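Local coordinates for putative ring-cleaving dioxygenase MhqO (Bacillus subtilis subsp. subtilis, PDB 3OAJ), which is a putative iron(II)-dependent ring-cleaving dioxygenase that may contribute to the degradation and detoxification of aromatic compounds, at residues A[10-15]-A[152-157]; A[77-82]-A[213-218]; A[118-121]-A[125-128]; A[160-165]-A[206-211]; A[256-259]-A[263-266]. All blocks are in the same frame, centred on the assembly; numbering follows the deposited sequence.

Contact 1. Residues A[10-15]-A[152-157]. With ZN (zinc ion), chain C; SO4 (sulfate ion), chain D.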
# COMPACT_ATOMS: atom_id res chain seq x y z
N HIS A 10 -2.89 5.41 -4.01
CA HIS A 10 -2.52 4.66 -5.20
C HIS A 10 -1.93 3.32 -4.77
O HIS A 10 -2.44 2.27 -5.14
CB HIS A 10 -1.52 5.48 -6.06
CG HIS A 10 -1.17 4.86 -7.37
ND1 HIS A 10 -0.29 3.79 -7.47
CD2 HIS A 10 -1.55 5.16 -8.63
CE1 HIS A 10 -0.18 3.45 -8.75
NE2 HIS A 10 -0.91 4.28 -9.47
N HIS A 11 -0.86 3.36 -3.99
CA HIS A 11 -0.26 2.13 -3.45
C HIS A 11 0.48 2.48 -2.17
O HIS A 11 0.67 3.66 -1.86
CB HIS A 11 0.71 1.47 -4.45
CG HIS A 11 1.91 2.30 -4.80
ND1 HIS A 11 1.90 3.21 -5.84
CD2 HIS A 11 3.16 2.33 -4.28
CE1 HIS A 11 3.10 3.76 -5.94
NE2 HIS A 11 3.88 3.26 -5.01
N ILE A 12 0.84 1.45 -1.41
CA ILE A 12 1.70 1.57 -0.26
C ILE A 12 2.84 0.59 -0.46
O ILE A 12 2.67 -0.51 -0.97
CB ILE A 12 0.88 1.22 1.03
CG1 ILE A 12 -0.12 2.33 1.34
CG2 ILE A 12 1.79 0.97 2.23
CD1 ILE A 12 -1.23 1.94 2.31
N THR A 13 4.03 1.00 -0.02
CA THR A 13 5.23 0.22 -0.24
C THR A 13 5.94 -0.04 1.08
O THR A 13 6.15 0.87 1.88
CB THR A 13 6.16 0.93 -1.24
OG1 THR A 13 5.49 0.98 -2.50
CG2 THR A 13 7.54 0.22 -1.38
N ALA A 14 6.28 -1.32 1.28
CA ALA A 14 6.90 -1.76 2.52
C ALA A 14 8.13 -2.63 2.29
O ALA A 14 8.23 -3.32 1.29
CB ALA A 14 5.89 -2.53 3.35
N ILE A 15 9.06 -2.57 3.23
CA ILE A 15 10.21 -3.47 3.24
C ILE A 15 9.83 -4.64 4.13
O ILE A 15 9.33 -4.44 5.24
CB ILE A 15 11.50 -2.77 3.75
CG1 ILE A 15 11.87 -1.62 2.80
CG2 ILE A 15 12.62 -3.78 3.83
CD1 ILE A 15 13.11 -0.82 3.22
N LYS A 152 -11.35 -5.81 -1.25
CA LYS A 152 -11.64 -4.95 -2.40
C LYS A 152 -10.53 -3.93 -2.70
O LYS A 152 -10.47 -3.34 -3.77
CB LYS A 152 -12.97 -4.23 -2.18
CG LYS A 152 -14.11 -5.22 -1.93
CD LYS A 152 -15.49 -4.59 -2.07
CE LYS A 152 -15.82 -3.71 -0.87
NZ LYS A 152 -17.15 -3.06 -1.04
N GLY A 153 -9.64 -3.74 -1.74
CA GLY A 153 -8.54 -2.78 -1.88
C GLY A 153 -8.23 -2.24 -0.50
O GLY A 153 -8.65 -2.83 0.50
N PHE A 154 -7.51 -1.12 -0.43
CA PHE A 154 -7.32 -0.45 0.86
C PHE A 154 -8.60 0.23 1.27
O PHE A 154 -9.28 0.83 0.45
CB PHE A 154 -6.24 0.63 0.78
CG PHE A 154 -4.89 0.12 0.40
CD1 PHE A 154 -4.29 -0.90 1.14
CD2 PHE A 154 -4.23 0.63 -0.71
CE1 PHE A 154 -3.04 -1.37 0.78
CE2 PHE A 154 -2.98 0.16 -1.08
CZ PHE A 154 -2.38 -0.84 -0.33
N GLY A 155 -8.92 0.13 2.56
CA GLY A 155 -9.90 1.02 3.15
C GLY A 155 -9.29 2.39 3.41
O GLY A 155 -10.01 3.39 3.53
N GLY A 156 -7.97 2.43 3.51
CA GLY A 156 -7.23 3.64 3.87
C GLY A 156 -6.00 3.25 4.65
O GLY A 156 -5.45 2.16 4.44
N ALA A 157 -5.59 4.11 5.57
CA ALA A 157 -4.38 3.92 6.36
C ALA A 157 -4.43 4.81 7.58
O ALA A 157 -5.17 5.81 7.62
CB ALA A 157 -3.12 4.24 5.52
ZN ZN C . 5.70 4.16 -4.49
S SO4 D . 7.52 2.88 -5.59
O1 SO4 D . 8.60 3.68 -5.01
O2 SO4 D . 8.00 1.86 -6.51
O3 SO4 D . 6.70 2.25 -4.56
O4 SO4 D . 6.70 3.79 -6.40
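Sulfate O3 is gripped from the 10-15 strand both directly and through the metal: Thr13 OG1 donates a hydrogen bond to it at 2.7 Å, and the zinc ion, which His11 holds, binds it as well. Zinc takes His11 NE2 at 2.1 Å, and the other ring nitrogen is tied down too. His11 ND1 donates a straight hydrogen bond to His10 ND1 (2.8 Å), lying within its own ring plane but tilted 25° from the plane of the His10 ring. With both nitrogens engaged, the His11 ring has little freedom to turn. His10 and His11 form a classic beta bulge opposite Ala220. The contact with 152-157 itself is apolar. Phe154 presents one ring face to Ile12, whose CD1 sits almost over the ring centre, 4.0 Å from the centroid, a CH-pi contact. Ile12 reaches it because CG1 stands beside the backbone N (chi1 -72°) and the chain then runs out extended to CD1. The same ring meets His11 CA at its edge, with CE2 to CA 4.1 Å. Ala157 CB also touches Ile12 CD1, at 4.4 Å. Glu266 and His218 complete the protein ligands of zinc, a two-histidine, one-carboxylate set as in iron(II) extradiol dioxygenases; iron is the metal predicted here too. The two strands run nearly perpendicular, at 86°, and belong to different sheets: 10-15 lies between strands 61-66 and 215-223, and 152-157 is the sheet neighbour of strand 79-87, whose Thr83 touches both Ile12 and Phe154.

Contact 2. Residues A[77-82]-A[213-218]. With ZN (zinc ion), chain C.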
# COMPACT_ATOMS: atom_id res chain seq x y z
N ASP A 77 6.58 7.10 14.70
CA ASP A 77 6.33 8.37 14.02
C ASP A 77 7.21 8.55 12.80
O ASP A 77 8.37 8.11 12.78
CB ASP A 77 6.53 9.55 14.98
CG ASP A 77 5.61 9.50 16.16
OD1 ASP A 77 4.48 8.96 16.01
OD2 ASP A 77 6.01 9.99 17.23
N GLY A 78 6.66 9.23 11.80
CA GLY A 78 7.27 9.35 10.48
C GLY A 78 6.93 8.20 9.53
O GLY A 78 7.60 8.05 8.51
N GLN A 79 5.90 7.40 9.84
CA GLN A 79 5.52 6.26 9.01
C GLN A 79 4.01 6.09 8.97
O GLN A 79 3.32 6.53 9.88
CB GLN A 79 6.04 4.94 9.61
CG GLN A 79 7.55 4.83 9.72
CD GLN A 79 7.99 3.58 10.49
OE1 GLN A 79 7.18 2.70 10.79
NE2 GLN A 79 9.26 3.53 10.84
N VAL A 80 3.52 5.44 7.92
CA VAL A 80 2.22 4.78 8.00
C VAL A 80 2.29 3.71 9.09
O VAL A 80 3.16 2.82 9.04
CB VAL A 80 1.85 4.11 6.66
CG1 VAL A 80 0.51 3.37 6.75
CG2 VAL A 80 1.83 5.12 5.55
N GLY A 81 1.39 3.80 10.06
CA GLY A 81 1.36 2.86 11.18
C GLY A 81 0.56 1.61 10.90
O GLY A 81 0.98 0.49 11.25
N VAL A 82 -0.61 1.77 10.26
CA VAL A 82 -1.51 0.65 9.97
C VAL A 82 -2.03 0.78 8.53
O VAL A 82 -2.37 1.86 8.07
CB VAL A 82 -2.71 0.63 10.94
CG1 VAL A 82 -3.56 -0.62 10.74
CG2 VAL A 82 -2.25 0.71 12.39
N ALA A 213 13.10 -3.46 7.72
CA ALA A 213 12.07 -4.47 7.45
C ALA A 213 10.97 -4.44 8.50
O ALA A 213 11.21 -4.13 9.66
CB ALA A 213 12.70 -5.86 7.36
N GLY A 214 9.75 -4.74 8.08
CA GLY A 214 8.62 -4.67 8.98
C GLY A 214 8.12 -3.26 9.22
O GLY A 214 7.45 -3.00 10.21
N THR A 215 8.45 -2.35 8.31
CA THR A 215 7.90 -1.00 8.36
C THR A 215 7.42 -0.59 6.97
O THR A 215 7.91 -1.11 5.96
CB THR A 215 8.89 0.07 8.90
OG1 THR A 215 9.96 0.29 7.97
CG2 THR A 215 9.44 -0.33 10.28
N VAL A 216 6.45 0.32 6.94
CA VAL A 216 5.99 0.89 5.68
C VAL A 216 6.99 1.96 5.26
O VAL A 216 7.32 2.85 6.05
CB VAL A 216 4.58 1.50 5.80
CG1 VAL A 216 4.19 2.20 4.50
CG2 VAL A 216 3.59 0.40 6.18
N HIS A 217 7.46 1.88 4.01
CA HIS A 217 8.48 2.80 3.48
C HIS A 217 7.86 4.13 3.05
O HIS A 217 8.40 5.20 3.34
CB HIS A 217 9.23 2.16 2.31
CG HIS A 217 10.35 3.00 1.79
ND1 HIS A 217 11.65 2.84 2.22
CD2 HIS A 217 10.37 4.02 0.90
CE1 HIS A 217 12.43 3.73 1.61
NE2 HIS A 217 11.67 4.46 0.81
N HIS A 218 6.74 4.05 2.34
CA HIS A 218 6.04 5.26 1.91
C HIS A 218 4.61 4.98 1.48
O HIS A 218 4.22 3.81 1.28
CB HIS A 218 6.82 5.97 0.79
CG HIS A 218 6.95 5.19 -0.48
ND1 HIS A 218 8.04 4.38 -0.74
CD2 HIS A 218 6.16 5.12 -1.58
CE1 HIS A 218 7.92 3.86 -1.94
NE2 HIS A 218 6.78 4.27 -2.47
ZN ZN C . 5.70 4.16 -4.49
O HOH W 1 7.45 7.15 5.58
O HOH W 2 5.26 1.12 9.49
O HOH W 3 5.65 5.12 5.88
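Val80 and Val216 meet where the two mixed sheets of this vicinal oxygen chelate fold come together, strand 79-82 belonging to one and strand 215-218 to the other. The strands run at 137° to each other and share no direct hydrogen bond. Apolar packing comes first: Val216 CG1 lies 3.7 Å from Val80 CB and also touches Val80 CG2. In both valines CG1 is anti to the backbone N, which on the Val216 side swings it towards Val80. Water bridges make up the polar part. One water donates to Val80 O and to Gln79 OE1 and accepts from Val216 N, 2.9 Å away; a second accepts from Val80 N and donates to Val216 O at 2.8 Å; a third donates to Gly78 O and His217 O. The backbones of the two strands are thus joined through solvent. A van der Waals contact also sets the Gln79 amide against Thr215, with OE1 3.7 Å from Thr215 CB. Gln79 NE2 is held on its own side by Val74 O, while Thr215 OG1 bonds to Gly212 O. His217 and His218 form a classic beta bulge facing Thr13, and His218 points away from Val80; with its CG between backbone N and carbonyl carbon (chi1 64°), NE2 binds the zinc ion at 2.3 Å.

Contact 3. Residues A[118-121]-A[125-128]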
# COMPACT_ATOMS: atom_id res chain seq x y z
N GLU A 118 -7.74 -6.35 13.78
CA GLU A 118 -6.33 -5.96 13.76
C GLU A 118 -5.47 -7.19 13.80
O GLU A 118 -5.70 -8.07 14.61
CB GLU A 118 -6.00 -5.07 14.97
CG GLU A 118 -6.91 -3.85 15.13
CD GLU A 118 -6.62 -2.78 14.11
OE1 GLU A 118 -5.43 -2.52 13.78
OE2 GLU A 118 -7.60 -2.19 13.61
N PHE A 119 -4.44 -7.23 12.96
CA PHE A 119 -3.49 -8.34 12.94
C PHE A 119 -2.19 -7.89 12.27
O PHE A 119 -2.17 -6.88 11.56
CB PHE A 119 -4.08 -9.56 12.22
CG PHE A 119 -4.52 -9.27 10.80
CD1 PHE A 119 -5.71 -8.58 10.54
CD2 PHE A 119 -3.75 -9.72 9.72
CE1 PHE A 119 -6.14 -8.33 9.23
CE2 PHE A 119 -4.17 -9.47 8.41
CZ PHE A 119 -5.37 -8.78 8.16
N ASP A 120 -1.12 -8.65 12.50
CA ASP A 120 0.14 -8.38 11.83
C ASP A 120 0.40 -9.37 10.71
O ASP A 120 -0.05 -10.52 10.76
CB ASP A 120 1.32 -8.46 12.83
CG ASP A 120 1.41 -7.26 13.77
OD1 ASP A 120 0.62 -6.29 13.61
OD2 ASP A 120 2.29 -7.28 14.66
N ASP A 121 1.15 -8.93 9.70
CA ASP A 121 1.66 -9.87 8.71
C ASP A 121 2.90 -10.57 9.29
O ASP A 121 3.30 -10.26 10.42
CB ASP A 121 1.86 -9.17 7.34
CG ASP A 121 3.22 -8.48 7.16
OD1 ASP A 121 4.07 -8.42 8.08
OD2 ASP A 121 3.44 -7.99 6.03
N LEU A 125 4.31 -6.00 9.88
CA LEU A 125 3.49 -4.84 9.49
C LEU A 125 2.12 -4.93 10.16
O LEU A 125 1.57 -6.03 10.30
CB LEU A 125 3.31 -4.80 7.98
CG LEU A 125 4.54 -4.61 7.09
CD1 LEU A 125 4.21 -4.80 5.60
CD2 LEU A 125 5.15 -3.24 7.34
N HIS A 126 1.58 -3.78 10.58
CA HIS A 126 0.25 -3.75 11.17
C HIS A 126 -0.82 -3.61 10.10
O HIS A 126 -0.79 -2.65 9.30
CB HIS A 126 0.06 -2.58 12.15
CG HIS A 126 1.03 -2.54 13.30
ND1 HIS A 126 1.43 -3.66 13.99
CD2 HIS A 126 1.61 -1.48 13.92
CE1 HIS A 126 2.24 -3.31 14.97
NE2 HIS A 126 2.36 -1.99 14.95
N LEU A 127 -1.79 -4.53 10.10
CA LEU A 127 -2.87 -4.54 9.13
C LEU A 127 -4.21 -4.51 9.85
O LEU A 127 -4.30 -4.89 11.04
CB LEU A 127 -2.80 -5.81 8.28
CG LEU A 127 -1.78 -5.90 7.14
CD1 LEU A 127 -0.34 -5.79 7.61
CD2 LEU A 127 -2.01 -7.20 6.34
N GLU A 128 -5.26 -4.12 9.14
CA GLU A 128 -6.60 -4.24 9.68
C GLU A 128 -7.58 -4.48 8.56
O GLU A 128 -7.30 -4.11 7.40
CB GLU A 128 -7.00 -3.00 10.52
CG GLU A 128 -7.07 -1.73 9.72
CD GLU A 128 -7.36 -0.47 10.51
OE1 GLU A 128 -7.29 -0.44 11.77
OE2 GLU A 128 -7.63 0.55 9.82
O HOH W 4 -2.96 -3.75 13.20
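Phe119 and Leu127 exchange both backbone hydrogen bonds: Phe119 N donates to Leu127 O at 3.0 Å and Leu127 N to Phe119 O at 2.8 Å. Leu127 O also accepts from a water, which donates its other hydrogen to Glu118 OE1, so this carbonyl has two donors. Towards the turn, Asp121 N donates to Leu125 O, and Asp121 OD1 returns the bond by accepting from Leu125 N. That N-H comes from above the carboxylate, 58° out of its plane; OD1 takes His123 N as well, and OD2 is bound by the hydroxyl of Tyr26. Four bonds thus hold the Asp121 carboxylate and peptide N. These links close the beta hairpin of strands 114-120 and 126-131, in which Asp120 and His126 form a non-hydrogen-bonded pair. Their side chains lie next to each other, and His126 ND1 donates to Asp120 OD1 at 2.8 Å. The bond is nearly straight and lies in the imidazole plane, but reaches the syn side of the carboxylate 30° out of that plane. On the same sheet face Glu118 bends at chi2 to bring OE2 within 2.6 Å of Glu128 OE1, the two carboxylates turned 80° to each other. Glu128 OE2 forms a salt bridge with Arg111 and accepts from Ser84 OG. The opposite face is apolar: Leu127 CB sits over one face of the Phe119 ring, 4.0 Å from its centroid, while Leu127 CD2 reaches Phe119 CE2 at 3.8 Å, and Phe25 and Tyr26 of helix 19-29 pack against this side.

Contact 4. Residues A[160-165]-A[206-211]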
# COMPACT_ATOMS: atom_id res chain seq x y z
N LEU A 160 1.24 7.87 11.38
CA LEU A 160 1.94 8.28 12.59
C LEU A 160 2.89 9.41 12.20
O LEU A 160 3.87 9.20 11.50
CB LEU A 160 2.74 7.11 13.17
CG LEU A 160 1.98 5.79 13.35
CD1 LEU A 160 2.93 4.73 13.90
CD2 LEU A 160 0.80 5.97 14.31
N SER A 161 2.55 10.62 12.61
CA SER A 161 3.27 11.82 12.20
C SER A 161 4.08 12.41 13.36
O SER A 161 3.60 12.45 14.50
CB SER A 161 2.26 12.85 11.69
OG SER A 161 2.88 14.11 11.48
N GLU A 162 5.29 12.88 13.07
CA GLU A 162 6.06 13.60 14.09
C GLU A 162 5.42 14.95 14.42
O GLU A 162 5.63 15.48 15.50
CB GLU A 162 7.51 13.82 13.64
CG GLU A 162 8.35 12.55 13.59
CD GLU A 162 9.82 12.84 13.32
OE1 GLU A 162 10.25 14.00 13.52
OE2 GLU A 162 10.53 11.90 12.92
N GLN A 163 4.64 15.48 13.47
CA GLN A 163 3.99 16.78 13.62
C GLN A 163 2.55 16.73 13.08
O GLN A 163 2.28 17.22 11.98
CB GLN A 163 4.77 17.87 12.88
CG GLN A 163 6.15 18.17 13.45
CD GLN A 163 6.68 19.46 12.90
OE1 GLN A 163 6.22 20.55 13.26
NE2 GLN A 163 7.64 19.36 11.99
N PRO A 164 1.64 16.12 13.84
CA PRO A 164 0.29 15.86 13.33
C PRO A 164 -0.47 17.11 12.86
O PRO A 164 -1.26 17.00 11.92
CB PRO A 164 -0.42 15.20 14.51
CG PRO A 164 0.67 14.61 15.33
CD PRO A 164 1.84 15.52 15.17
N ASP A 165 -0.25 18.27 13.48
CA ASP A 165 -0.91 19.50 13.04
C ASP A 165 -0.53 19.84 11.59
O ASP A 165 -1.38 20.25 10.79
CB ASP A 165 -0.61 20.69 13.97
CG ASP A 165 -1.23 20.53 15.36
OD1 ASP A 165 -2.16 19.72 15.55
OD2 ASP A 165 -0.79 21.25 16.28
N ILE A 206 4.10 9.03 19.16
CA ILE A 206 4.51 7.87 19.97
C ILE A 206 6.01 7.57 19.91
O ILE A 206 6.44 6.48 20.27
CB ILE A 206 3.74 6.58 19.59
CG1 ILE A 206 3.94 6.22 18.10
CG2 ILE A 206 2.26 6.70 19.98
CD1 ILE A 206 3.86 4.74 17.80
N GLY A 207 6.79 8.54 19.46
CA GLY A 207 8.23 8.35 19.31
C GLY A 207 8.58 7.90 17.90
O GLY A 207 7.83 7.15 17.26
N ARG A 208 9.74 8.36 17.42
CA ARG A 208 10.16 8.14 16.04
C ARG A 208 10.37 6.67 15.71
O ARG A 208 10.85 5.88 16.53
CB ARG A 208 11.44 8.94 15.74
CG ARG A 208 11.23 10.45 15.82
CD ARG A 208 12.45 11.15 16.41
NE ARG A 208 12.07 12.37 17.13
CZ ARG A 208 12.43 13.60 16.79
NH1 ARG A 208 13.21 13.81 15.73
NH2 ARG A 208 12.03 14.63 17.52
N GLY A 209 10.00 6.30 14.49
CA GLY A 209 10.25 4.95 13.99
C GLY A 209 11.67 4.80 13.51
O GLY A 209 12.43 5.77 13.45
N GLN A 210 12.04 3.57 13.16
CA GLN A 210 13.32 3.29 12.54
C GLN A 210 13.08 2.58 11.22
O GLN A 210 12.32 1.61 11.16
CB GLN A 210 14.19 2.41 13.45
CG GLN A 210 14.50 3.00 14.81
CD GLN A 210 15.30 2.06 15.70
OE1 GLN A 210 16.25 1.42 15.25
NE2 GLN A 210 14.91 1.99 16.96
N MET A 211 13.73 3.08 10.17
CA MET A 211 13.66 2.46 8.84
C MET A 211 14.16 1.02 8.89
O MET A 211 15.02 0.67 9.71
CB MET A 211 14.47 3.28 7.82
CG MET A 211 14.19 4.77 7.87
SD MET A 211 14.68 5.66 6.37
CE MET A 211 14.03 7.30 6.69
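Glu162 and Arg208 cross at about a right angle, with carboxylate and guanidinium planes turned 42° from each other. The glutamate reaches out extended, and its OE2 lies 3.3 Å from Arg208 CG. A bend at chi2 (143°) turns the rest of the arginine chain so that one face of the guanidinium comes under the other oxygen, OE1, which sits near the rim, 3.7 Å from Arg208 NH1. This is a long salt bridge of charges alone, since no N-H points at the oxygen. Exposed as Arg208 is, the attraction is probably modest. The second pairing is apolar and runs at a slant: Leu160 CD1 meets Ile206 CD1 at 4.0 Å, end methyl to end methyl, the isoleucine bringing its CG1 branch round between the backbone N and the carbonyl carbon (chi1 58°). On the helix side, Ser161 OG accepts from Gln163 N in an ST turn at 3.0 Å, and Gln163 takes the N-cap position of the helix that follows. The contact thus joins the end of strand 153-160 and the start of helix 164-174 to the loop between strands 198-202 and 215-223, with Asp77 touching Leu160 and Glu162 and hydrogen-bonding to the backbone of Ile206.

Contact 5. Residues A[256-259]-A[263-266]. With ZN (zinc ion), chain C; SO4 (sulfate ion), chain D.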
# COMPACT_ATOMS: atom_id res chain seq x y z
N TYR A 256 8.08 12.12 -5.40
CA TYR A 256 8.16 11.89 -3.95
C TYR A 256 8.42 13.18 -3.19
O TYR A 256 9.18 14.05 -3.65
CB TYR A 256 9.29 10.89 -3.62
CG TYR A 256 9.22 9.57 -4.37
CD1 TYR A 256 8.60 8.45 -3.81
CD2 TYR A 256 9.75 9.45 -5.66
CE1 TYR A 256 8.53 7.24 -4.51
CE2 TYR A 256 9.69 8.26 -6.37
CZ TYR A 256 9.08 7.16 -5.79
OH TYR A 256 9.01 5.96 -6.49
N PHE A 257 7.84 13.28 -2.00
CA PHE A 257 8.15 14.39 -1.09
C PHE A 257 7.96 13.94 0.34
O PHE A 257 6.96 13.27 0.66
CB PHE A 257 7.33 15.65 -1.40
CG PHE A 257 5.84 15.52 -1.18
CD1 PHE A 257 5.03 14.87 -2.11
CD2 PHE A 257 5.23 16.13 -0.06
CE1 PHE A 257 3.63 14.79 -1.92
CE2 PHE A 257 3.84 16.05 0.13
CZ PHE A 257 3.05 15.39 -0.80
N ARG A 258 8.93 14.28 1.19
CA ARG A 258 8.78 14.01 2.61
C ARG A 258 8.00 15.12 3.26
O ARG A 258 8.32 16.31 3.09
CB ARG A 258 10.14 13.84 3.30
CG ARG A 258 9.97 13.16 4.67
CD ARG A 258 11.22 12.53 5.16
NE ARG A 258 11.73 11.46 4.31
CZ ARG A 258 11.46 10.17 4.47
NH1 ARG A 258 10.63 9.74 5.43
NH2 ARG A 258 12.04 9.29 3.65
N GLU A 259 6.92 14.76 3.96
CA GLU A 259 6.09 15.80 4.55
C GLU A 259 6.63 16.20 5.92
O GLU A 259 7.64 15.63 6.38
CB GLU A 259 4.61 15.44 4.48
CG GLU A 259 4.18 14.17 5.21
CD GLU A 259 4.00 14.39 6.70
OE1 GLU A 259 4.58 13.61 7.47
OE2 GLU A 259 3.32 15.36 7.09
N ILE A 263 6.73 11.63 7.26
CA ILE A 263 6.27 10.53 6.43
C ILE A 263 6.67 10.81 4.98
O ILE A 263 6.53 11.93 4.50
CB ILE A 263 4.74 10.36 6.53
CG1 ILE A 263 4.30 10.27 8.00
CG2 ILE A 263 4.30 9.10 5.82
CD1 ILE A 263 2.78 10.40 8.19
N LEU A 264 7.15 9.77 4.29
CA LEU A 264 7.44 9.91 2.87
C LEU A 264 6.17 9.70 2.06
O LEU A 264 5.55 8.63 2.13
CB LEU A 264 8.55 8.93 2.46
CG LEU A 264 8.98 9.03 0.99
CD1 LEU A 264 9.47 10.43 0.65
CD2 LEU A 264 10.05 7.98 0.66
N PHE A 265 5.78 10.74 1.32
CA PHE A 265 4.61 10.67 0.45
C PHE A 265 5.06 10.56 -1.00
O PHE A 265 6.17 10.96 -1.37
CB PHE A 265 3.80 11.97 0.59
CG PHE A 265 2.79 11.99 1.74
CD1 PHE A 265 2.85 11.08 2.79
CD2 PHE A 265 1.81 12.98 1.77
CE1 PHE A 265 1.94 11.13 3.83
CE2 PHE A 265 0.87 13.03 2.82
CZ PHE A 265 0.94 12.11 3.85
N GLU A 266 4.16 10.06 -1.83
CA GLU A 266 4.43 9.94 -3.26
C GLU A 266 3.14 10.33 -3.97
O GLU A 266 2.06 10.14 -3.43
CB GLU A 266 4.81 8.49 -3.58
CG GLU A 266 4.89 8.14 -5.09
CD GLU A 266 5.20 6.68 -5.33
OE1 GLU A 266 5.36 5.92 -4.35
OE2 GLU A 266 5.27 6.29 -6.51
ZN ZN C . 5.70 4.16 -4.49
S SO4 D . 7.52 2.88 -5.59
O1 SO4 D . 8.60 3.68 -5.01
O2 SO4 D . 8.00 1.86 -6.51
O3 SO4 D . 6.70 2.25 -4.56
O4 SO4 D . 6.70 3.79 -6.40
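Tyr256, Leu264 and Phe265 have the most surface covered in this hairpin. Tyr256 lies alongside Glu266, its ring turned 37° from the carboxylate, with CE1 3.4 Å from Glu266 OE1. Tyr256 OH donates to sulfate O1 at 2.7 Å and also bonds to Arg249. Leu264 serves as a platform for Arg258, crossing it at about a right angle, with CB 3.4 Å above the guanidinium plane near the rim; Arg258 NH1 is held by Glu262 O. The Phe265 ring meets two side chains of the 256-259 segment. Its edge is directed at the face of Phe257 in an offset edge-to-face pair, planes at 79°, while Glu259 CG sits over the centre of one face, 4.0 Å from the centroid. In Glu259, chi1 (61°) puts CG there, between backbone N and carbonyl carbon, and a bend at chi2 turns OE1 to accept Ile263 N through its anti lone pair at 2.9 Å; OE2 accepts from Thr167. Phe257 and Phe265 exchange two backbone hydrogen bonds. Further along the strand, extended Glu266 binds zinc through OE1, the carboxylate of the facial His-His-Glu triad with His11 and His218.

How the contacts relate
Two mixed sheets of like strand order carry these contacts. Strands 9-16, 215-223, 264-269 and 253-258 lie in one; 79-87, 153-160, 126-131 and 114-120 in the other. Contacts 1 and 2, centres 11 Å apart, bridge the sheets and cross along the chain; each joins a segment of the first VOC range to one of the second. The hairpins of contacts 3 and 5 lie one in each sheet, centres 22 Å apart, without touching. Contact 4 comes in sequence between the two segments of contact 2 and touches that contact and contact 5. Contacts 1, 2 and 5 each supply one protein ligand of zinc, so the metal site is assembled from distant parts of the chain.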